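Long-range contact in LINE-1 ORF1P (Homo sapiens, PDB 2W7A), which binds single-stranded nucleic acids and chaperones its own transcript, as LINE-1 retrotransposition requires: residues Leu37-Thr51 / Arg63-Lys77. Numbering follows the deposited sequence.
Sequences LARQANVQIQEIQRT and RHIIVRFTKVEMKEK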
loop_
_atom_site.group_PDB
_atom_site.type_symbol
_atom_site.label_atom_id
_atom_site.label_comp_id
_atom_site.label_asym_id
_atom_site.label_seq_id
_atom_site.Cartn_x
_atom_site.Cartn_y
_atom_site.Cartn_z
ATOM N N LEU A 37 2.975 -4.720 13.787
ATOM C CA LEU A 37 2.280 -3.498 13.418
ATOM C C LEU A 37 0.742 -3.672 13.574
ATOM O O LEU A 37 0.057 -2.774 14.061
ATOM C CB LEU A 37 2.661 -3.124 11.986
ATOM C CG LEU A 37 4.069 -2.666 11.685
ATOM C CD1 LEU A 37 4.095 -2.280 10.191
ATOM C CD2 LEU A 37 4.463 -1.523 12.588
ATOM N N ALA A 38 0.202 -4.836 13.209
ATOM C CA ALA A 38 -1.234 -5.078 13.324
ATOM C C ALA A 38 -1.702 -5.002 14.798
ATOM O O ALA A 38 -2.732 -4.436 15.127
ATOM C CB ALA A 38 -1.556 -6.453 12.733
ATOM N N ARG A 39 -0.895 -5.583 15.695
ATOM C CA ARG A 39 -1.248 -5.651 17.097
ATOM C C ARG A 39 -1.245 -4.254 17.672
ATOM O O ARG A 39 -2.118 -3.917 18.497
ATOM C CB ARG A 39 -0.264 -6.546 17.835
ATOM C CG ARG A 39 -0.539 -6.652 19.311
ATOM C CD ARG A 39 0.570 -7.441 19.976
ATOM N NE ARG A 39 0.453 -7.272 21.429
ATOM C CZ ARG A 39 -0.435 -7.904 22.172
ATOM N NH1 ARG A 39 -1.270 -8.775 21.634
ATOM N NH2 ARG A 39 -0.492 -7.663 23.475
ATOM N N GLN A 40 -0.268 -3.451 17.262
ATOM C CA GLN A 40 -0.073 -2.121 17.869
ATOM C C GLN A 40 -1.093 -1.133 17.364
ATOM O O GLN A 40 -1.521 -0.209 18.095
ATOM C CB GLN A 40 1.340 -1.613 17.637
ATOM C CG GLN A 40 2.392 -2.395 18.463
ATOM C CD GLN A 40 2.229 -2.259 19.983
ATOM O OE1 GLN A 40 1.710 -3.165 20.654
ATOM N NE2 GLN A 40 2.710 -1.139 20.537
ATOM N N ALA A 41 -1.538 -1.334 16.142
ATOM C CA ALA A 41 -2.613 -0.528 15.552
ATOM C C ALA A 41 -2.306 0.964 15.631
ATOM O O ALA A 41 -3.166 1.769 15.998
ATOM C CB ALA A 41 -3.974 -0.853 16.190
ATOM N N ASN A 42 -1.060 1.325 15.330
ATOM C CA ASN A 42 -0.686 2.734 15.298
ATOM C C ASN A 42 -0.105 3.132 13.950
ATOM O O ASN A 42 0.755 3.990 13.877
ATOM C CB ASN A 42 0.300 3.090 16.409
ATOM C CG ASN A 42 0.427 4.606 16.614
ATOM O OD1 ASN A 42 -0.570 5.369 16.561
ATOM N ND2 ASN A 42 1.659 5.049 16.846
ATOM N N VAL A 43 -0.564 2.483 12.896
ATOM C CA VAL A 43 -0.219 2.917 11.563
ATOM C C VAL A 43 -1.344 3.921 11.246
ATOM O O VAL A 43 -2.528 3.589 11.244
ATOM C CB VAL A 43 -0.214 1.747 10.546
ATOM C CG1 VAL A 43 0.383 2.156 9.226
ATOM C CG2 VAL A 43 0.457 0.417 11.065
ATOM N N GLN A 44 -0.963 5.172 11.033
ATOM C CA GLN A 44 -1.890 6.259 10.877
ATOM C C GLN A 44 -1.791 6.620 9.415
ATOM O O GLN A 44 -1.170 7.576 9.047
ATOM C CB GLN A 44 -1.461 7.422 11.808
ATOM C CG GLN A 44 -0.987 6.941 13.226
ATOM C CD GLN A 44 -0.395 8.050 14.100
ATOM O OE1 GLN A 44 -1.112 8.957 14.513
ATOM N NE2 GLN A 44 0.903 7.964 14.403
ATOM N N ILE A 45 -2.361 5.780 8.570
ATOM C CA ILE A 45 -2.322 6.040 7.145
ATOM C C ILE A 45 -3.299 7.196 6.994
ATOM O O ILE A 45 -4.418 7.170 7.541
ATOM C CB ILE A 45 -2.615 4.752 6.379
ATOM C CG1 ILE A 45 -1.342 3.888 6.404
ATOM C CG2 ILE A 45 -3.038 5.050 4.917
ATOM C CD1 ILE A 45 -1.538 2.404 6.096
ATOM N N GLN A 46 -2.811 8.284 6.404
ATOM C CA GLN A 46 -3.623 9.472 6.087
ATOM C C GLN A 46 -4.420 9.512 4.773
ATOM O O GLN A 46 -5.548 9.977 4.735
ATOM C CB GLN A 46 -2.714 10.656 5.953
ATOM C CG GLN A 46 -2.157 11.121 7.270
ATOM C CD GLN A 46 -1.366 12.391 7.131
ATOM O OE1 GLN A 46 -0.916 12.741 6.039
ATOM N NE2 GLN A 46 -1.192 13.099 8.241
ATOM N N GLU A 47 -3.777 9.197 3.663
ATOM C CA GLU A 47 -4.478 9.170 2.385
ATOM C C GLU A 47 -4.003 7.977 1.600
ATOM O O GLU A 47 -2.860 7.620 1.711
ATOM C CB GLU A 47 -4.174 10.422 1.574
ATOM C CG GLU A 47 -5.200 10.679 0.477
ATOM C CD GLU A 47 -5.055 12.039 -0.118
ATOM O OE1 GLU A 47 -3.960 12.632 0.023
ATOM O OE2 GLU A 47 -6.038 12.511 -0.725
ATOM N N ILE A 48 -4.889 7.428 0.776
ATOM C CA ILE A 48 -4.634 6.211 -0.026
ATOM C C ILE A 48 -5.296 6.446 -1.386
ATOM O O ILE A 48 -6.511 6.559 -1.431
ATOM C CB ILE A 48 -5.298 4.883 0.527
ATOM C CG1 ILE A 48 -4.899 4.541 1.952
ATOM C CG2 ILE A 48 -4.930 3.680 -0.367
ATOM C CD1 ILE A 48 -5.721 3.446 2.546
ATOM N N GLN A 49 -4.538 6.454 -2.492
ATOM C CA GLN A 49 -5.155 6.634 -3.792
ATOM C C GLN A 49 -4.344 6.014 -4.918
ATOM O O GLN A 49 -3.112 5.973 -4.878
ATOM C CB GLN A 49 -5.353 8.125 -4.141
ATOM C CG GLN A 49 -4.120 8.907 -4.273
ATOM C CD GLN A 49 -4.349 10.396 -4.035
ATOM O OE1 GLN A 49 -5.152 11.005 -4.712
ATOM N NE2 GLN A 49 -3.635 10.976 -3.069
ATOM N N ARG A 50 -5.063 5.593 -5.944
ATOM C CA ARG A 50 -4.397 5.220 -7.188
ATOM C C ARG A 50 -3.778 6.433 -7.830
ATOM O O ARG A 50 -4.323 7.547 -7.697
ATOM C CB ARG A 50 -5.359 4.589 -8.156
ATOM C CG ARG A 50 -5.972 3.303 -7.674
ATOM C CD ARG A 50 -5.179 2.072 -8.071
ATOM N NE ARG A 50 -5.832 0.885 -7.559
ATOM C CZ ARG A 50 -5.424 -0.361 -7.738
ATOM N NH1 ARG A 50 -4.332 -0.613 -8.426
ATOM N NH2 ARG A 50 -6.164 -1.361 -7.262
ATOM N N THR A 51 -2.661 6.228 -8.535
ATOM C CA THR A 51 -2.024 7.304 -9.283
ATOM C C THR A 51 -1.721 6.837 -10.705
ATOM O O THR A 51 -1.273 5.738 -10.872
ATOM C CB THR A 51 -0.743 7.819 -8.568
ATOM O OG1 THR A 51 -0.247 9.000 -9.257
ATOM C CG2 THR A 51 0.330 6.776 -8.507
ATOM N N ARG A 63 -2.439 0.594 -11.880
ATOM C CA ARG A 63 -1.811 1.755 -11.282
ATOM C C ARG A 63 -1.225 1.414 -9.930
ATOM O O ARG A 63 -1.792 0.591 -9.171
ATOM C CB ARG A 63 -2.807 2.879 -11.126
ATOM C CG ARG A 63 -3.267 3.462 -12.464
ATOM C CD ARG A 63 -4.430 4.379 -12.286
ATOM N NE ARG A 63 -5.578 3.677 -11.834
ATOM C CZ ARG A 63 -6.714 4.241 -11.536
ATOM N NH1 ARG A 63 -6.841 5.549 -11.587
ATOM N NH2 ARG A 63 -7.734 3.455 -11.194
ATOM N N HIS A 64 -0.123 2.088 -9.598
ATOM C CA HIS A 64 0.357 2.074 -8.236
ATOM C C HIS A 64 -0.636 2.768 -7.330
ATOM O O HIS A 64 -1.408 3.613 -7.774
ATOM C CB HIS A 64 1.697 2.805 -8.133
ATOM C CG HIS A 64 2.813 2.190 -8.915
ATOM N ND1 HIS A 64 4.086 2.728 -8.953
ATOM C CD2 HIS A 64 2.867 1.056 -9.636
ATOM C CE1 HIS A 64 4.861 1.953 -9.690
ATOM N NE2 HIS A 64 4.147 0.934 -10.123
ATOM N N ILE A 65 -0.627 2.390 -6.058
ATOM C CA ILE A 65 -1.386 3.053 -5.044
ATOM C C ILE A 65 -0.390 3.811 -4.163
ATOM O O ILE A 65 0.585 3.211 -3.633
ATOM C CB ILE A 65 -2.183 2.026 -4.190
ATOM C CG1 ILE A 65 -3.256 1.306 -5.003
ATOM C CG2 ILE A 65 -2.782 2.661 -2.919
ATOM C CD1 ILE A 65 -3.815 0.042 -4.359
ATOM N N ILE A 66 -0.606 5.120 -4.002
ATOM C CA ILE A 66 0.238 5.915 -3.123
ATOM C C ILE A 66 -0.414 5.966 -1.764
ATOM O O ILE A 66 -1.584 6.317 -1.641
ATOM C CB ILE A 66 0.426 7.351 -3.666
ATOM C CG1 ILE A 66 0.919 7.303 -5.110
ATOM C CG2 ILE A 66 1.330 8.138 -2.746
ATOM C CD1 ILE A 66 2.126 6.421 -5.296
ATOM N N VAL A 67 0.369 5.576 -0.750
ATOM C CA VAL A 67 -0.057 5.553 0.628
ATOM C C VAL A 67 0.770 6.611 1.383
ATOM O O VAL A 67 2.006 6.551 1.426
ATOM C CB VAL A 67 0.117 4.153 1.213
ATOM C CG1 VAL A 67 -0.373 4.122 2.694
ATOM C CG2 VAL A 67 -0.539 3.099 0.333
ATOM N N ARG A 68 0.086 7.617 1.940
ATOM C CA ARG A 68 0.800 8.700 2.656
ATOM C C ARG A 68 0.593 8.463 4.153
ATOM O O ARG A 68 -0.511 8.375 4.634
ATOM C CB ARG A 68 0.266 10.069 2.254
ATOM C CG ARG A 68 1.008 11.232 2.930
ATOM C CD ARG A 68 0.622 12.570 2.300
ATOM N NE ARG A 68 1.413 13.677 2.808
ATOM C CZ ARG A 68 1.104 14.964 2.640
ATOM N NH1 ARG A 68 0.015 15.318 1.960
ATOM N NH2 ARG A 68 1.893 15.902 3.155
ATOM N N PHE A 69 1.704 8.296 4.861
ATOM C CA PHE A 69 1.709 8.035 6.274
ATOM C C PHE A 69 1.794 9.345 7.034
ATOM O O PHE A 69 2.383 10.314 6.540
ATOM C CB PHE A 69 2.906 7.164 6.634
ATOM C CG PHE A 69 2.766 5.750 6.217
ATOM C CD1 PHE A 69 2.972 5.367 4.921
ATOM C CD2 PHE A 69 2.450 4.782 7.125
ATOM C CE1 PHE A 69 2.853 4.048 4.537
ATOM C CE2 PHE A 69 2.331 3.456 6.737
ATOM C CZ PHE A 69 2.503 3.120 5.433
ATOM N N THR A 70 1.193 9.372 8.216
ATOM C CA THR A 70 1.313 10.544 9.094
ATOM C C THR A 70 2.765 10.716 9.547
ATOM O O THR A 70 3.265 11.858 9.650
ATOM C CB THR A 70 0.374 10.383 10.300
ATOM O OG1 THR A 70 -0.981 10.209 9.813
ATOM C CG2 THR A 70 0.464 11.554 11.261
ATOM N N LYS A 71 3.424 9.587 9.816
ATOM C CA LYS A 71 4.809 9.595 10.332
ATOM C C LYS A 71 5.772 8.999 9.329
ATOM O O LYS A 71 5.567 7.868 8.885
ATOM C CB LYS A 71 4.905 8.826 11.656
ATOM C CG LYS A 71 4.165 9.559 12.815
ATOM C CD LYS A 71 4.386 8.890 14.151
ATOM C CE LYS A 71 5.832 9.015 14.628
ATOM N NZ LYS A 71 6.250 10.433 14.793
ATOM N N VAL A 72 6.804 9.766 8.977
ATOM C CA VAL A 72 7.839 9.259 8.085
ATOM C C VAL A 72 8.514 8.039 8.683
ATOM O O VAL A 72 8.842 7.080 7.975
ATOM C CB VAL A 72 8.872 10.382 7.757
ATOM C CG1 VAL A 72 10.028 9.880 6.919
ATOM C CG2 VAL A 72 8.146 11.527 7.063
ATOM N N GLU A 73 8.719 8.045 9.984
ATOM C CA GLU A 73 9.316 6.873 10.612
ATOM C C GLU A 73 8.509 5.603 10.370
ATOM O O GLU A 73 9.105 4.504 10.210
ATOM C CB GLU A 73 9.479 7.127 12.116
ATOM C CG GLU A 73 10.336 6.042 12.839
ATOM C CD GLU A 73 10.537 6.315 14.298
ATOM O OE1 GLU A 73 10.339 7.474 14.732
ATOM O OE2 GLU A 73 10.914 5.359 15.018
HETATM N N MSE A 74 7.176 5.719 10.309
HETATM C CA MSE A 74 6.355 4.561 10.126
HETATM C C MSE A 74 6.385 4.116 8.674
HETATM O O MSE A 74 6.462 2.888 8.378
HETATM C CB MSE A 74 4.934 4.849 10.562
HETATM C CG MSE A 74 3.998 3.742 10.278
HETATM SE SE MSE A 74 4.425 2.001 11.164
HETATM C CE MSE A 74 4.079 2.576 12.928
ATOM N N LYS A 75 6.350 5.054 7.751
ATOM C CA LYS A 75 6.608 4.701 6.346
ATOM C C LYS A 75 7.882 3.837 6.220
ATOM O O LYS A 75 7.901 2.811 5.551
ATOM C CB LYS A 75 6.733 5.920 5.467
ATOM C CG LYS A 75 6.902 5.649 4.100
ATOM C CD LYS A 75 7.659 6.610 3.474
ATOM C CE LYS A 75 9.100 6.256 3.630
ATOM N NZ LYS A 75 9.799 6.283 2.336
ATOM N N GLU A 76 8.954 4.299 6.845
ATOM C CA GLU A 76 10.252 3.646 6.681
ATOM C C GLU A 76 10.244 2.283 7.354
ATOM O O GLU A 76 10.883 1.348 6.859
ATOM C CB GLU A 76 11.366 4.546 7.263
ATOM C CG GLU A 76 11.561 5.806 6.440
ATOM C CD GLU A 76 12.675 6.682 6.853
ATOM O OE1 GLU A 76 13.492 6.238 7.685
ATOM O OE2 GLU A 76 12.673 7.863 6.386
ATOM N N LYS A 77 9.604 2.195 8.495
ATOM C CA LYS A 77 9.478 0.896 9.181
ATOM C C LYS A 77 8.778 -0.114 8.291
ATOM O O LYS A 77 9.223 -1.297 8.191
ATOM C CB LYS A 77 8.702 1.072 10.475
ATOM C CG LYS A 77 8.642 -0.142 11.408
ATOM C CD LYS A 77 7.886 0.230 12.725
ATOM C CE LYS A 77 8.393 1.476 13.422
ATOM N NZ LYS A 77 7.581 2.710 13.136
HETATM O O HOH W 1 -2.061 9.259 -1.573
HETATM O O HOH W 2 0.819 4.116 -11.460
#
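Arg50 folds back over Ile65: its chain, bent at chi2 (-91°), lays one guanidinium face on CD1 of Ile65 and brings NH1 edge-on to the carbonyl O of Arg63 (2.9 Å), in the plane of both groups. Its CB in turn sits over the centre of the Arg63 guanidinium. Glu17 and Glu13 form salt bridges with Arg50 and Arg63, respectively. An alanine in place of Arg50 would probably leave Glu17 without its mate and one flank of Ile65 bare. Along the strands, Ile48 CG2 packs on Ile65 CG2 in the conformer described, and Ile45 CG2 meets Val67 CG1. Ile45 CG1 lies over one face of the Phe69 ring, off-centre toward its rim, while CG1 of Val43, in one of its two conformers, reaches the ring edge at CE2. Just before strand 45-51, Gln44 O accepts both Thr70 N and Thr70 OG1 (2.7 Å from OG1), and Leu37 CD2 touches the selenium of Met74. Strands 45-51 and 64-69 run antiparallel, with Gln46 and Glu47 both opposite Arg68 in a classic beta bulge. Leu22 and Leu26 of helix 19-33 cover the isoleucine-valine face, giving the helix-on-sheet packing of this noncanonical RRM domain, where 45-51 is an edge strand and 64-69 lies between it and strand 5-9.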